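PDB 4LRV: DNA sulfur modification protein DndE from Escherichia coli, which probably binds DNA as part of the bacterial machinery that places phosphorothioate sulfur in the DNA backbone. Local coordinates for residues 28-37 against 64-74; 9-20 against 98-106. One frame throughout, in Å; residues are numbered along the deposited sequence.

Interaction 1 of 2, residues 28-37 against 64-74; sequences PNIAARLAFF and ITWLGETLQAT
Asn29 and Arg33, one turn apart on helix 28-40, bind the carbonyls that end helix 63-67. Three hydrogen bonds carry the polar part. Asn29 ND2 donates a hydrogen bond to Thr65 O at 2.8 Å, and that oxygen lies close to the amide plane. Arg33 NE reaches Trp66 O at 2.9 Å, with a nearly straight N-H...O angle of 173°. Arg33 NH2 adds a longer bond of 3.3 Å to Thr65 O. Thr65 O therefore takes two donors, which come from opposite faces of its carbonyl plane. Both acceptors lie at the edge of the guanidinium, in its plane, while Leu67 O sits over one face. The arginine chain is extended from CG to NE, which brings the guanidinium to the carbonyls at the helix end. Two bonds through NE and NH2 fix its rotation. Gly68 leaves the helix with positive phi, and Thr70 OG1 donates to Leu67 O at 2.7 Å within the turn.

The apolar contacts follow along the same helix. Ala32 CB packs on Trp66 CE3 at 3.9 Å. Thr74 CG2 makes a CH-pi contact over the face of Phe36, 4.2 Å from the ring centroid. Phe37 meets Thr70 CB with its ring edge, CE2 being 4.0 Å away.

Helix 28-40 thus spans the break between helices 63-67 and 71-81. Helix 87-103 adds Trp94, edge-to-face with Trp66, and His97 against Phe36. Trp66 NE1 bonds to Met7 O of the short strand 6-7.

Interaction 2 of 2, residues 9-20 against 98-106; sequences LSRQTEDQLKKL and VEDGIAALR
The first and last helices of the fold meet here, helix 11-23 against the C-terminal end of helix 87-103. The short segments 11-20 and 98-103 run in roughly the same direction, 40° apart, with a closest axis approach of 9.7 Å. Ile102 is central to the contact. With CG1 roughly anti to the backbone N (chi1 -157°), the CG1 branch points at helix 11-23, where CD1 touches two leucines. CD1 lies 3.7 Å from Leu20 CD2 and 3.8 Å from Leu17 CD2. One turn earlier, Val98 CG1 touches Thr13 CG2 at 3.9 Å and Leu9 CD1 at 4.0 Å. The Leu9 and Val98 side chains cross at about a right angle. Beyond the helix, Leu105 CD1 closes on Leu20 CD1 at 4.1 Å.

Polar groups border this apolar row. Thr13 OG1 faces the aliphatic CB of Glu99 at 3.2 Å. Ser10 is the N-cap of helix 11-23, and its OG accepts from Thr13 N at 3.2 Å. The side chain of Gln16 runs past Ile102, in the opposite direction, to the guanidinium of Arg106. The amide and guanidinium planes are 32° apart.

The contact is shared about equally between apolar side chains and polar ones, whose aliphatic parts also pack. Lys53 supplies charge nearby: its NZ bonds to Ser10 OG and Gln12 OE1 and makes a long, weak ion pair with Glu99 OE2. That lysine probably eases the close approach of Gln12 OE1 and Glu99 OE2, both modelled as acceptors.

How the interactions relate
The centres of interactions 1 and 2 lie 14 Å apart, and the two contacts touch. Along the chain the order is 9-20, 28-37, 64-74 and 98-106, so interaction 2 joins the outer segments and interaction 1 the inner pair. Helices 11-23 and 28-40 are consecutive, as are helices 71-81 and 87-103. Packing joins the contacts directly: Ala31 CB lies 3.6 Å from Leu20 CD2, Ala35 CB 3.3 Å from Val98 O, and Trp66 CH2 3.4 Å from Leu9 CD1. Helix 28-40 thus belongs to both neighbourhoods. One helical core results. Both contacts also reach the fourth subunit of the eight-chain assembly, which links this core to the oligomer.

Interaction 1 of 2, residues 28-37 against 64-74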
loop_
_atom_site.group_PDB
_atom_site.type_symbol
_atom_site.label_atom_id
_atom_site.label_comp_id
_atom_site.label_asym_id
_atom_site.label_seq_id
_atom_site.Cartn_x
_atom_site.Cartn_y
_atom_site.Cartn_z
ATOM N N PRO A 28 -10.870 9.643 2.035
ATOM C CA PRO A 28 -11.076 10.978 2.624
ATOM C C PRO A 28 -9.968 11.413 3.588
ATOM O O PRO A 28 -9.512 12.554 3.525
ATOM C CB PRO A 28 -12.410 10.841 3.359
ATOM C CG PRO A 28 -13.099 9.684 2.715
ATOM C CD PRO A 28 -12.006 8.737 2.300
ATOM N N ASN A 29 -9.507 10.522 4.455
ATOM C CA ASN A 29 -8.468 10.914 5.404
ATOM C C ASN A 29 -7.104 11.240 4.765
ATOM O O ASN A 29 -6.396 12.132 5.236
ATOM C CB ASN A 29 -8.343 9.909 6.562
ATOM C CG ASN A 29 -7.782 8.569 6.130
ATOM O OD1 ASN A 29 -7.913 8.157 4.975
ATOM N ND2 ASN A 29 -7.151 7.871 7.073
ATOM N N ILE A 30 -6.748 10.519 3.702
ATOM C CA ILE A 30 -5.514 10.795 2.974
ATOM C C ILE A 30 -5.646 12.092 2.183
ATOM O O ILE A 30 -4.679 12.830 2.034
ATOM C CB ILE A 30 -5.117 9.635 2.016
ATOM C CG1 ILE A 30 -4.571 8.439 2.812
ATOM C CG2 ILE A 30 -4.075 10.108 1.003
ATOM C CD1 ILE A 30 -4.418 7.150 1.996
ATOM N N ALA A 31 -6.845 12.353 1.666
ATOM C CA ALA A 31 -7.094 13.563 0.901
ATOM C C ALA A 31 -7.045 14.785 1.810
ATOM O O ALA A 31 -6.641 15.868 1.385
ATOM C CB ALA A 31 -8.428 13.478 0.218
ATOM N N ALA A 32 -7.459 14.606 3.061
ATOM C CA ALA A 32 -7.385 15.666 4.038
ATOM C C ALA A 32 -5.919 16.063 4.295
ATOM O O ALA A 32 -5.602 17.249 4.417
ATOM C CB ALA A 32 -8.087 15.250 5.314
ATOM N N ARG A 33 -5.026 15.075 4.355
ATOM C CA ARG A 33 -3.603 15.357 4.499
ATOM C C ARG A 33 -3.084 16.169 3.331
ATOM O O ARG A 33 -2.464 17.224 3.529
ATOM C CB ARG A 33 -2.804 14.070 4.614
ATOM C CG ARG A 33 -3.154 13.289 5.841
ATOM C CD ARG A 33 -2.484 11.968 5.840
ATOM N NE ARG A 33 -3.256 11.056 6.663
ATOM C CZ ARG A 33 -3.022 9.756 6.761
ATOM N NH1 ARG A 33 -2.025 9.200 6.079
ATOM N NH2 ARG A 33 -3.799 9.015 7.544
ATOM N N LEU A 34 -3.361 15.681 2.119
ATOM C CA LEU A 34 -2.958 16.353 0.885
ATOM C C LEU A 34 -3.552 17.757 0.731
ATOM O O LEU A 34 -2.865 18.681 0.314
ATOM C CB LEU A 34 -3.332 15.500 -0.324
ATOM C CG LEU A 34 -2.813 14.065 -0.326
ATOM C CD1 LEU A 34 -3.443 13.302 -1.473
ATOM C CD2 LEU A 34 -1.265 14.013 -0.386
ATOM N N ALA A 35 -4.827 17.910 1.062
ATOM C CA ALA A 35 -5.473 19.213 1.011
ATOM C C ALA A 35 -4.801 20.183 1.991
ATOM O O ALA A 35 -4.402 21.275 1.602
ATOM C CB ALA A 35 -6.939 19.071 1.306
ATOM N N PHE A 36 -4.646 19.772 3.251
ATOM C CA PHE A 36 -3.945 20.585 4.245
ATOM C C PHE A 36 -2.614 21.128 3.719
ATOM O O PHE A 36 -2.362 22.333 3.793
ATOM C CB PHE A 36 -3.719 19.809 5.554
ATOM C CG PHE A 36 -3.084 20.632 6.648
ATOM C CD1 PHE A 36 -3.833 21.548 7.370
ATOM C CD2 PHE A 36 -1.731 20.495 6.950
ATOM C CE1 PHE A 36 -3.252 22.318 8.370
ATOM C CE2 PHE A 36 -1.137 21.264 7.958
ATOM C CZ PHE A 36 -1.905 22.178 8.664
ATOM N N PHE A 37 -1.768 20.244 3.191
ATOM C CA PHE A 37 -0.432 20.669 2.751
ATOM C C PHE A 37 -0.411 21.486 1.459
ATOM O O PHE A 37 0.486 22.299 1.272
ATOM C CB PHE A 37 0.559 19.503 2.693
ATOM C CG PHE A 37 0.961 18.993 4.045
ATOM C CD1 PHE A 37 1.574 19.836 4.964
ATOM C CD2 PHE A 37 0.707 17.679 4.409
ATOM C CE1 PHE A 37 1.926 19.386 6.223
ATOM C CE2 PHE A 37 1.059 17.209 5.666
ATOM C CZ PHE A 37 1.675 18.066 6.580
ATOM N N ILE A 64 -5.141 10.481 14.737
ATOM C CA ILE A 64 -4.217 9.573 14.067
ATOM C C ILE A 64 -4.828 9.065 12.775
ATOM O O ILE A 64 -4.134 8.893 11.771
ATOM C CB ILE A 64 -3.819 8.388 14.951
ATOM C CG1 ILE A 64 -3.605 8.847 16.391
ATOM C CG2 ILE A 64 -2.545 7.734 14.399
ATOM C CD1 ILE A 64 -2.925 7.809 17.278
ATOM N N THR A 65 -6.133 8.839 12.810
ATOM C CA THR A 65 -6.878 8.473 11.624
ATOM C C THR A 65 -6.764 9.565 10.563
ATOM O O THR A 65 -6.471 9.273 9.405
ATOM C CB THR A 65 -8.364 8.230 11.938
ATOM O OG1 THR A 65 -8.484 7.357 13.064
ATOM C CG2 THR A 65 -9.048 7.603 10.754
ATOM N N TRP A 66 -7.005 10.813 10.962
ATOM C CA TRP A 66 -6.925 11.926 10.030
ATOM C C TRP A 66 -5.506 12.124 9.518
ATOM O O TRP A 66 -5.292 12.232 8.305
ATOM C CB TRP A 66 -7.387 13.237 10.666
ATOM C CG TRP A 66 -8.877 13.423 10.811
ATOM C CD1 TRP A 66 -9.564 13.546 11.979
ATOM C CD2 TRP A 66 -9.845 13.550 9.761
ATOM N NE1 TRP A 66 -10.896 13.723 11.729
ATOM C CE2 TRP A 66 -11.101 13.733 10.375
ATOM C CE3 TRP A 66 -9.777 13.519 8.359
ATOM C CZ2 TRP A 66 -12.282 13.890 9.642
ATOM C CZ3 TRP A 66 -10.953 13.679 7.632
ATOM C CH2 TRP A 66 -12.189 13.855 8.279
ATOM N N LEU A 67 -4.542 12.165 10.435
ATOM C CA LEU A 67 -3.202 12.625 10.086
ATOM C C LEU A 67 -2.225 11.531 9.720
ATOM O O LEU A 67 -1.395 11.735 8.839
ATOM C CB LEU A 67 -2.617 13.560 11.165
ATOM C CG LEU A 67 -3.534 14.734 11.563
ATOM C CD1 LEU A 67 -2.844 15.664 12.549
ATOM C CD2 LEU A 67 -4.036 15.507 10.328
ATOM N N GLY A 68 -2.317 10.383 10.389
ATOM C CA GLY A 68 -1.397 9.262 10.146
ATOM C C GLY A 68 0.044 9.634 10.435
ATOM O O GLY A 68 0.307 10.353 11.397
ATOM N N GLU A 69 0.966 9.160 9.592
ATOM C CA GLU A 69 2.398 9.480 9.713
ATOM C C GLU A 69 2.680 10.982 9.568
ATOM O O GLU A 69 3.780 11.450 9.894
ATOM C CB GLU A 69 3.228 8.742 8.650
ATOM C CG GLU A 69 2.758 7.342 8.289
ATOM C CD GLU A 69 3.394 6.262 9.142
ATOM O OE1 GLU A 69 3.857 5.245 8.563
ATOM O OE2 GLU A 69 3.439 6.438 10.386
ATOM N N THR A 70 1.707 11.730 9.051
ATOM C CA THR A 70 1.915 13.153 8.846
ATOM C C THR A 70 1.593 13.944 10.117
ATOM O O THR A 70 1.666 15.169 10.113
ATOM C CB THR A 70 1.122 13.721 7.634
ATOM O OG1 THR A 70 -0.228 14.012 8.022
ATOM C CG2 THR A 70 1.152 12.772 6.447
ATOM N N LEU A 71 1.268 13.230 11.198
ATOM C CA LEU A 71 0.860 13.843 12.473
ATOM C C LEU A 71 1.800 14.907 13.011
ATOM O O LEU A 71 1.405 16.067 13.152
ATOM C CB LEU A 71 0.612 12.788 13.557
ATOM C CG LEU A 71 0.085 13.381 14.872
ATOM C CD1 LEU A 71 -1.179 12.690 15.327
ATOM C CD2 LEU A 71 1.126 13.335 15.955
ATOM N N GLN A 72 3.024 14.491 13.336
ATOM C CA GLN A 72 4.044 15.362 13.906
ATOM C C GLN A 72 4.248 16.564 13.006
ATOM O O GLN A 72 4.214 17.706 13.463
ATOM C CB GLN A 72 5.382 14.617 14.071
ATOM C CG GLN A 72 5.411 13.536 15.157
ATOM C CD GLN A 72 4.921 12.157 14.690
ATOM O OE1 GLN A 72 4.065 12.038 13.792
ATOM N NE2 GLN A 72 5.464 11.100 15.318
ATOM N N ALA A 73 4.462 16.291 11.724
ATOM C CA ALA A 73 4.638 17.339 10.737
ATOM C C ALA A 73 3.475 18.326 10.780
ATOM O O ALA A 73 3.687 19.530 10.911
ATOM C CB ALA A 73 4.770 16.738 9.346
ATOM N N THR A 74 2.251 17.808 10.669
ATOM C CA THR A 74 1.056 18.638 10.732
ATOM C C THR A 74 1.060 19.512 11.989
ATOM O O THR A 74 0.969 20.739 11.888
ATOM C CB THR A 74 -0.254 17.795 10.682
ATOM O OG1 THR A 74 -0.261 16.978 9.506
ATOM C CG2 THR A 74 -1.475 18.708 10.669
#

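Interaction 2 of 2, residues 9-20 against 98-106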
loop_
_atom_site.group_PDB
_atom_site.type_symbol
_atom_site.label_atom_id
_atom_site.label_comp_id
_atom_site.label_asym_id
_atom_site.label_seq_id
_atom_site.Cartn_x
_atom_site.Cartn_y
_atom_site.Cartn_z
ATOM N N LEU A 9 -14.390 17.610 10.466
ATOM C CA LEU A 9 -14.374 18.644 9.438
ATOM C C LEU A 9 -15.776 19.237 9.273
ATOM O O LEU A 9 -16.700 18.871 9.990
ATOM C CB LEU A 9 -13.876 18.061 8.111
ATOM C CG LEU A 9 -12.387 17.723 8.140
ATOM C CD1 LEU A 9 -11.956 16.994 6.891
ATOM C CD2 LEU A 9 -11.564 18.986 8.323
ATOM N N SER A 10 -15.942 20.162 8.338
ATOM C CA SER A 10 -17.282 20.669 8.068
ATOM C C SER A 10 -17.988 19.721 7.118
ATOM O O SER A 10 -17.356 18.850 6.499
ATOM C CB SER A 10 -17.251 22.089 7.509
ATOM O OG SER A 10 -16.564 22.151 6.276
ATOM N N ARG A 11 -19.302 19.879 7.023
ATOM C CA ARG A 11 -20.092 19.101 6.097
ATOM C C ARG A 11 -19.643 19.429 4.675
ATOM O O ARG A 11 -19.349 18.521 3.881
ATOM C CB ARG A 11 -21.582 19.393 6.298
ATOM C CG ARG A 11 -22.505 18.732 5.288
ATOM C CD ARG A 11 -22.625 17.239 5.520
ATOM N NE ARG A 11 -23.561 16.650 4.573
ATOM C CZ ARG A 11 -23.234 15.801 3.602
ATOM N NH1 ARG A 11 -21.972 15.399 3.445
ATOM N NH2 ARG A 11 -24.187 15.339 2.787
ATOM N N GLN A 12 -19.551 20.724 4.377
ATOM C CA GLN A 12 -19.103 21.195 3.072
ATOM C C GLN A 12 -17.835 20.447 2.651
ATOM O O GLN A 12 -17.782 19.878 1.552
ATOM C CB GLN A 12 -18.867 22.711 3.102
ATOM C CG GLN A 12 -18.379 23.313 1.785
ATOM C CD GLN A 12 -18.169 24.830 1.863
ATOM O OE1 GLN A 12 -17.114 25.305 2.285
ATOM N NE2 GLN A 12 -19.181 25.593 1.446
ATOM N N THR A 13 -16.833 20.430 3.536
ATOM C CA THR A 13 -15.557 19.760 3.266
ATOM C C THR A 13 -15.670 18.243 3.084
ATOM O O THR A 13 -15.103 17.701 2.141
ATOM C CB THR A 13 -14.531 20.052 4.372
ATOM O OG1 THR A 13 -14.188 21.439 4.333
ATOM C CG2 THR A 13 -13.252 19.197 4.197
ATOM N N GLU A 14 -16.380 17.568 3.991
ATOM C CA GLU A 14 -16.531 16.116 3.924
ATOM C C GLU A 14 -17.068 15.707 2.561
ATOM O O GLU A 14 -16.556 14.778 1.934
ATOM C CB GLU A 14 -17.452 15.586 5.025
ATOM C CG GLU A 14 -16.711 15.015 6.232
ATOM C CD GLU A 14 -17.621 14.221 7.186
ATOM O OE1 GLU A 14 -18.863 14.231 6.991
ATOM O OE2 GLU A 14 -17.081 13.575 8.125
ATOM N N ASP A 15 -18.091 16.430 2.112
ATOM C CA ASP A 15 -18.729 16.172 0.835
ATOM C C ASP A 15 -17.767 16.281 -0.350
ATOM O O ASP A 15 -17.827 15.475 -1.275
ATOM C CB ASP A 15 -19.928 17.107 0.659
ATOM C CG ASP A 15 -20.743 16.767 -0.555
ATOM O OD1 ASP A 15 -20.748 15.580 -0.976
ATOM O OD2 ASP A 15 -21.380 17.695 -1.093
ATOM N N GLN A 16 -16.872 17.266 -0.317
ATOM C CA GLN A 16 -15.847 17.391 -1.358
ATOM C C GLN A 16 -14.787 16.298 -1.258
ATOM O O GLN A 16 -14.280 15.831 -2.270
ATOM C CB GLN A 16 -15.176 18.752 -1.313
ATOM C CG GLN A 16 -16.090 19.933 -1.586
ATOM C CD GLN A 16 -15.356 21.234 -1.397
ATOM O OE1 GLN A 16 -15.415 21.849 -0.323
ATOM N NE2 GLN A 16 -14.618 21.646 -2.423
ATOM N N LEU A 17 -14.456 15.878 -0.046
ATOM C CA LEU A 17 -13.549 14.742 0.123
ATOM C C LEU A 17 -14.132 13.476 -0.503
ATOM O O LEU A 17 -13.415 12.729 -1.170
ATOM C CB LEU A 17 -13.200 14.516 1.597
ATOM C CG LEU A 17 -12.438 15.666 2.267
ATOM C CD1 LEU A 17 -12.415 15.482 3.774
ATOM C CD2 LEU A 17 -11.027 15.774 1.728
ATOM N N LYS A 18 -15.436 13.267 -0.310
ATOM C CA LYS A 18 -16.151 12.113 -0.843
ATOM C C LYS A 18 -16.102 12.049 -2.373
ATOM O O LYS A 18 -15.993 10.966 -2.948
ATOM C CB LYS A 18 -17.614 12.134 -0.373
ATOM C CG LYS A 18 -18.503 11.089 -1.062
ATOM C CD LYS A 18 -19.982 11.414 -0.985
ATOM C CE LYS A 18 -20.761 10.582 -2.000
ATOM N NZ LYS A 18 -22.226 10.890 -1.991
ATOM N N LYS A 19 -16.194 13.212 -3.020
ATOM C CA LYS A 19 -16.266 13.293 -4.479
ATOM C C LYS A 19 -14.914 13.044 -5.091
ATOM O O LYS A 19 -14.817 12.398 -6.121
ATOM C CB LYS A 19 -16.794 14.648 -4.934
ATOM C CG LYS A 19 -18.249 14.858 -4.607
ATOM C CD LYS A 19 -18.676 16.279 -4.909
ATOM C CE LYS A 19 -19.967 16.601 -4.197
ATOM N NZ LYS A 19 -20.919 17.284 -5.103
ATOM N N LEU A 20 -13.874 13.566 -4.451
ATOM C CA LEU A 20 -12.509 13.286 -4.862
ATOM C C LEU A 20 -12.263 11.782 -4.812
ATOM O O LEU A 20 -11.679 11.218 -5.725
ATOM C CB LEU A 20 -11.512 14.013 -3.960
ATOM C CG LEU A 20 -10.035 13.731 -4.251
ATOM C CD1 LEU A 20 -9.672 14.267 -5.632
ATOM C CD2 LEU A 20 -9.134 14.314 -3.168
ATOM N N VAL A 98 -7.883 22.390 5.369
ATOM C CA VAL A 98 -8.318 21.226 4.597
ATOM C C VAL A 98 -9.329 21.663 3.537
ATOM O O VAL A 98 -9.222 21.269 2.371
ATOM C CB VAL A 98 -8.845 20.076 5.487
ATOM C CG1 VAL A 98 -9.353 18.939 4.631
ATOM C CG2 VAL A 98 -7.734 19.562 6.377
ATOM N N GLU A 99 -10.266 22.520 3.944
ATOM C CA GLU A 99 -11.281 23.070 3.037
ATOM C C GLU A 99 -10.648 23.849 1.893
ATOM O O GLU A 99 -10.992 23.637 0.728
ATOM C CB GLU A 99 -12.259 23.967 3.804
ATOM C CG GLU A 99 -13.229 24.770 2.958
ATOM C CD GLU A 99 -13.869 25.927 3.739
ATOM O OE1 GLU A 99 -13.415 26.215 4.881
ATOM O OE2 GLU A 99 -14.830 26.552 3.219
ATOM N N ASP A 100 -9.725 24.746 2.223
ATOM C CA ASP A 100 -9.062 25.561 1.209
ATOM C C ASP A 100 -8.308 24.673 0.213
ATOM O O ASP A 100 -8.536 24.750 -0.984
ATOM C CB ASP A 100 -8.130 26.574 1.868
ATOM C CG ASP A 100 -7.348 27.375 0.859
ATOM O OD1 ASP A 100 -7.949 28.278 0.234
ATOM O OD2 ASP A 100 -6.136 27.097 0.686
ATOM N N GLY A 101 -7.429 23.811 0.733
ATOM C CA GLY A 101 -6.734 22.798 -0.068
ATOM C C GLY A 101 -7.617 21.991 -1.017
ATOM O O GLY A 101 -7.264 21.806 -2.181
ATOM N N ILE A 102 -8.762 21.518 -0.527
ATOM C CA ILE A 102 -9.697 20.735 -1.353
ATOM C C ILE A 102 -10.588 21.567 -2.294
ATOM O O ILE A 102 -10.955 21.089 -3.361
ATOM C CB ILE A 102 -10.569 19.766 -0.499
ATOM C CG1 ILE A 102 -11.088 18.607 -1.352
ATOM C CG2 ILE A 102 -11.718 20.489 0.196
ATOM C CD1 ILE A 102 -10.076 17.487 -1.539
ATOM N N ALA A 103 -10.926 22.800 -1.913
ATOM C CA ALA A 103 -11.658 23.704 -2.808
ATOM C C ALA A 103 -10.861 23.974 -4.085
ATOM O O ALA A 103 -11.423 24.224 -5.152
ATOM C CB ALA A 103 -11.969 25.008 -2.106
ATOM N N ALA A 104 -9.540 23.906 -3.960
ATOM C CA ALA A 104 -8.629 24.186 -5.058
ATOM C C ALA A 104 -8.724 23.156 -6.195
ATOM O O ALA A 104 -7.825 23.072 -7.035
ATOM C CB ALA A 104 -7.197 24.280 -4.526
ATOM N N LEU A 105 -9.810 22.379 -6.217
ATOM C CA LEU A 105 -9.997 21.334 -7.225
ATOM C C LEU A 105 -11.353 21.472 -7.924
ATOM O O LEU A 105 -12.036 20.477 -8.192
ATOM C CB LEU A 105 -9.849 19.940 -6.599
ATOM C CG LEU A 105 -8.618 19.599 -5.735
ATOM C CD1 LEU A 105 -8.809 18.258 -5.029
ATOM C CD2 LEU A 105 -7.306 19.586 -6.518
ATOM N N ARG A 106 -11.741 22.713 -8.205
ATOM C CA ARG A 106 -12.957 22.990 -8.972
ATOM C C ARG A 106 -12.659 23.966 -10.118
ATOM O O ARG A 106 -11.646 24.667 -10.084
ATOM C CB ARG A 106 -14.073 23.551 -8.072
ATOM C CG ARG A 106 -14.316 22.797 -6.750
ATOM C CD ARG A 106 -15.656 23.207 -6.135
ATOM N NE ARG A 106 -15.654 23.288 -4.670
ATOM C CZ ARG A 106 -15.533 24.418 -3.966
ATOM N NH1 ARG A 106 -15.561 24.388 -2.635
ATOM N NH2 ARG A 106 -15.388 25.587 -4.584
#